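Local coordinates for protein AlkD2 (Streptococcus mutans, PDB 6M9M) that is of unknown function but binds inosine-5'-monophosphate and belongs to the HEAT-like repeat family of DNA glycosylases, at residues A[143-146]-A[147-150]. Numbering follows the deposited sequence.
Sequences PNEA and IRRI
Glu145 receives two arginines, Arg148 and Arg149, from the following turn of the helix, and a single carboxylate oxygen takes both. Arg149 NH1 comes to Glu145 OE1 at 2.9 Å on its anti lone pair, away from OE2. Arg148 NH2 reaches Glu145 OE1 from the syn side, out of the carboxylate plane, at 3.0 Å; Arg148 NH1 adds a weak bond, so Glu145 OE1 sits in the fork of this guanidinium, whose plane stands 71° from the carboxylate. A bend at chi2 (-68°) swings the acid along the helix toward both partners. Arg148 runs beside Glu145 and turns its guanidinium back toward the acid. Arg149 instead stays extended from CG to NE, CG and CD passing close by Glu145 O, and Arg149 NH1 also donates to Glu145 O at 3.1 Å. Its NE pairs with Asp112, so an acid at NE and another at NH1 fix the rotation of this buried guanidinium and probably balance its charge. The network sits on one flank of helix 143-151, part of the all-helical HEAT-like solenoid; another flank is apolar. There Ala146, small enough to fit against Trp133 and Phe139, brings CB to 4.4 Å from Ile150 CD1. Branched Ile147 and Ile150 suit the packing on helix 159-175, where both meet Ile172, and Ile147 also touches Leu179. Pro143 lacks an N-H to donate but can still accept, and its O takes Ile147 N in a nearly straight bond (169°). Asn144, at the exposed side, rests OD1 3.7 Å from Ile147 CD1.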
loop_
_atom_site.group_PDB
_atom_site.type_symbol
_atom_site.label_atom_id
_atom_site.label_comp_id
_atom_site.label_asym_id
_atom_site.label_seq_id
_atom_site.Cartn_x
_atom_site.Cartn_y
_atom_site.Cartn_z
ATOM N N PRO A 143 16.122 9.662 -5.385
ATOM C CA PRO A 143 15.299 8.820 -6.268
ATOM C C PRO A 143 15.834 7.420 -6.503
ATOM O O PRO A 143 15.038 6.498 -6.700
ATOM C CB PRO A 143 15.227 9.628 -7.570
ATOM C CG PRO A 143 16.346 10.653 -7.480
ATOM C CD PRO A 143 16.506 10.941 -6.016
ATOM N N ASN A 144 17.156 7.226 -6.530
ATOM C CA ASN A 144 17.679 5.880 -6.718
ATOM C C ASN A 144 17.313 4.956 -5.558
ATOM O O ASN A 144 17.289 3.738 -5.737
ATOM C CB ASN A 144 19.192 5.899 -6.941
ATOM C CG ASN A 144 19.563 6.111 -8.406
ATOM O OD1 ASN A 144 18.812 5.765 -9.320
ATOM N ND2 ASN A 144 20.741 6.665 -8.633
ATOM N N GLU A 145 17.042 5.501 -4.365
ATOM C CA GLU A 145 16.616 4.638 -3.266
ATOM C C GLU A 145 15.220 4.073 -3.492
ATOM O O GLU A 145 14.892 3.020 -2.930
ATOM C CB GLU A 145 16.666 5.382 -1.935
ATOM C CG GLU A 145 18.057 5.781 -1.478
ATOM C CD GLU A 145 18.942 4.602 -1.109
ATOM O OE1 GLU A 145 18.431 3.572 -0.626
ATOM O OE2 GLU A 145 20.171 4.715 -1.295
ATOM N N ALA A 146 14.409 4.746 -4.307
ATOM C CA ALA A 146 13.138 4.191 -4.748
ATOM C C ALA A 146 13.346 3.250 -5.922
ATOM O O ALA A 146 12.840 2.129 -5.920
ATOM C CB ALA A 146 12.187 5.323 -5.129
ATOM N N ILE A 147 14.086 3.696 -6.941
ATOM C CA ILE A 147 14.260 2.889 -8.146
ATOM C C ILE A 147 14.843 1.523 -7.793
ATOM O O ILE A 147 14.378 0.485 -8.281
ATOM C CB ILE A 147 15.128 3.648 -9.170
ATOM C CG1 ILE A 147 14.376 4.880 -9.683
ATOM C CG2 ILE A 147 15.528 2.736 -10.318
ATOM C CD1 ILE A 147 15.246 5.843 -10.472
ATOM N N ARG A 148 15.881 1.499 -6.947
ATOM C CA ARG A 148 16.538 0.233 -6.631
ATOM C C ARG A 148 15.579 -0.719 -5.929
ATOM O O ARG A 148 15.539 -1.921 -6.229
ATOM C CB ARG A 148 17.777 0.465 -5.756
ATOM C CG ARG A 148 18.498 -0.819 -5.367
ATOM C CD ARG A 148 19.628 -0.591 -4.378
ATOM N NE ARG A 148 19.157 -0.489 -2.996
ATOM C CZ ARG A 148 19.139 0.633 -2.278
ATOM N NH1 ARG A 148 19.568 1.777 -2.793
ATOM N NH2 ARG A 148 18.695 0.606 -1.030
ATOM N N ARG A 149 14.797 -0.198 -4.986
ATOM C CA ARG A 149 13.897 -1.043 -4.213
ATOM C C ARG A 149 12.794 -1.620 -5.088
ATOM O O ARG A 149 12.436 -2.791 -4.947
ATOM C CB ARG A 149 13.280 -0.236 -3.069
ATOM C CG ARG A 149 14.224 -0.059 -1.904
ATOM C CD ARG A 149 13.586 0.789 -0.784
ATOM N NE ARG A 149 14.362 0.641 0.432
ATOM C CZ ARG A 149 15.462 1.332 0.705
ATOM N NH1 ARG A 149 15.871 2.286 -0.126
ATOM N NH2 ARG A 149 16.136 1.066 1.816
ATOM N N ILE A 150 12.240 -0.806 -5.980
ATOM C CA ILE A 150 11.171 -1.262 -6.856
ATOM C C ILE A 150 11.715 -2.268 -7.862
ATOM O O ILE A 150 11.129 -3.337 -8.095
ATOM C CB ILE A 150 10.520 -0.060 -7.563
ATOM C CG1 ILE A 150 9.844 0.873 -6.568
ATOM C CG2 ILE A 150 9.510 -0.550 -8.597
ATOM C CD1 ILE A 150 9.650 2.294 -7.106
#